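Local coordinates for uncharacterized lipoprotein YjhA (Bacillus subtilis, PDB 3CFU), which is of unknown function but is probably a membrane-anchored lipoprotein, represented here by its C-terminal part, a domain of the DUF4352 family, at residues L122-P126 against F127-T131. Residues are numbered along the deposited sequence; the frame is centred on the assembly and turned at random.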
loop_
_atom_site.group_PDB
_atom_site.type_symbol
_atom_site.label_atom_id
_atom_site.label_comp_id
_atom_site.label_asym_id
_atom_site.label_seq_id
_atom_site.Cartn_x
_atom_site.Cartn_y
_atom_site.Cartn_z
ATOM N N LEU A 122 -5.796 4.972 -3.408
ATOM C CA LEU A 122 -4.606 4.174 -3.183
ATOM C C LEU A 122 -4.365 3.496 -4.523
ATOM O O LEU A 122 -5.316 3.094 -5.208
ATOM C CB LEU A 122 -4.814 3.126 -2.088
ATOM C CG LEU A 122 -3.533 2.314 -1.835
ATOM C CD1 LEU A 122 -2.488 3.209 -1.188
ATOM C CD2 LEU A 122 -3.823 1.111 -0.962
ATOM N N VAL A 123 -3.095 3.411 -4.908
ATOM C CA VAL A 123 -2.708 2.796 -6.167
ATOM C C VAL A 123 -1.889 1.556 -5.859
ATOM O O VAL A 123 -1.028 1.565 -4.969
ATOM C CB VAL A 123 -1.837 3.742 -7.021
ATOM C CG1 VAL A 123 -1.371 3.011 -8.275
ATOM C CG2 VAL A 123 -2.624 5.026 -7.380
ATOM N N TYR A 124 -2.153 0.488 -6.598
ATOM C CA TYR A 124 -1.434 -0.748 -6.395
ATOM C C TYR A 124 -1.008 -1.300 -7.740
ATOM O O TYR A 124 -1.852 -1.521 -8.606
ATOM C CB TYR A 124 -2.331 -1.767 -5.672
ATOM C CG TYR A 124 -1.759 -3.162 -5.613
ATOM C CD1 TYR A 124 -0.528 -3.399 -5.015
ATOM C CD2 TYR A 124 -2.440 -4.245 -6.167
ATOM C CE1 TYR A 124 0.022 -4.677 -4.970
ATOM C CE2 TYR A 124 -1.903 -5.534 -6.119
ATOM C CZ TYR A 124 -0.665 -5.737 -5.517
ATOM O OH TYR A 124 -0.103 -6.988 -5.451
ATOM N N ASN A 125 0.298 -1.490 -7.927
ATOM C CA ASN A 125 0.816 -2.066 -9.163
ATOM C C ASN A 125 1.512 -3.368 -8.752
ATOM O O ASN A 125 2.590 -3.351 -8.142
ATOM C CB ASN A 125 1.810 -1.121 -9.857
ATOM C CG ASN A 125 2.186 -1.602 -11.260
ATOM O OD1 ASN A 125 2.621 -2.747 -11.449
ATOM N ND2 ASN A 125 2.010 -0.732 -12.250
ATOM N N PRO A 126 0.897 -4.516 -9.073
ATOM C CA PRO A 126 1.458 -5.836 -8.727
ATOM C C PRO A 126 2.832 -6.141 -9.318
ATOM O O PRO A 126 3.630 -6.848 -8.710
ATOM C CB PRO A 126 0.362 -6.820 -9.153
ATOM C CG PRO A 126 -0.374 -6.093 -10.245
ATOM C CD PRO A 126 -0.376 -4.636 -9.800
ATOM N N PHE A 127 3.123 -5.605 -10.492
ATOM C CA PHE A 127 4.435 -5.827 -11.089
ATOM C C PHE A 127 5.461 -5.058 -10.232
ATOM O O PHE A 127 6.512 -5.586 -9.891
ATOM C CB PHE A 127 4.450 -5.330 -12.538
ATOM C CG PHE A 127 5.768 -5.518 -13.230
ATOM C CD1 PHE A 127 6.254 -6.788 -13.497
ATOM C CD2 PHE A 127 6.531 -4.411 -13.612
ATOM C CE1 PHE A 127 7.481 -6.960 -14.136
ATOM C CE2 PHE A 127 7.762 -4.575 -14.249
ATOM C CZ PHE A 127 8.235 -5.849 -14.511
ATOM N N LEU A 128 5.137 -3.817 -9.876
ATOM C CA LEU A 128 6.017 -2.997 -9.046
ATOM C C LEU A 128 6.145 -3.580 -7.637
ATOM O O LEU A 128 7.233 -3.575 -7.066
ATOM C CB LEU A 128 5.475 -1.563 -8.948
ATOM C CG LEU A 128 6.032 -0.433 -9.836
ATOM C CD1 LEU A 128 7.363 0.084 -9.273
ATOM C CD2 LEU A 128 6.197 -0.936 -11.264
ATOM N N ALA A 129 5.034 -4.078 -7.089
ATOM C CA ALA A 129 4.995 -4.647 -5.738
ATOM C C ALA A 129 5.784 -5.920 -5.584
ATOM O O ALA A 129 6.175 -6.281 -4.476
ATOM C CB ALA A 129 3.547 -4.926 -5.314
ATOM N N ASP A 130 5.998 -6.615 -6.689
ATOM C CA ASP A 130 6.735 -7.869 -6.642
ATOM C C ASP A 130 8.140 -7.636 -7.183
ATOM O O ASP A 130 8.334 -7.359 -8.361
ATOM C CB ASP A 130 6.011 -8.936 -7.448
ATOM C CG ASP A 130 6.685 -10.287 -7.365
ATOM O OD1 ASP A 130 7.770 -10.388 -6.747
ATOM O OD2 ASP A 130 6.125 -11.252 -7.927
ATOM N N THR A 131 9.119 -7.780 -6.298
ATOM C CA THR A 131 10.498 -7.527 -6.648
ATOM C C THR A 131 11.373 -8.754 -6.962
ATOM O O THR A 131 12.602 -8.663 -7.028
ATOM C CB THR A 131 11.110 -6.651 -5.546
ATOM O OG1 THR A 131 12.183 -5.882 -6.093
ATOM C CG2 THR A 131 11.575 -7.492 -4.383
#
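N125 points OD1 of its side-chain amide at the backbone N of L128, a worked example of an asparagine capping the N-terminus of a helix. With CG anti to the backbone N (chi1 -171°), OD1 reaches the first turn and accepts L128 N at 3.2 Å; the bond is fairly straight at hydrogen, yet the donor stands well above the carbonyl plane. F127 N adds a weaker, more bent bond to the same OD1. The side chains of N125 and L128 cross at a slant, CB to CB 3.8 Å. One oxygen thus serves two early amides, which makes N125 the N-cap of the single-turn helix 126-129, which follows strand 121-124 of a three-stranded antiparallel sheet. In the main chain A129 N donates to N125 O at 2.8 Å, closing the first turn. ND2 of N125 is held by D143 and D145, which should fix the flip of the group. An alanine here would probably leave the amides of F127 and L128 without their side-chain acceptor, and D143 and D145 without the ND2 donor they share. CB of A129 comes obliquely to the Y124 ring, 3.6 Å from CE1; P126 N lies over the centre of one face of that ring. Y124 OH bonds to T13, and F15 stacks with its ring.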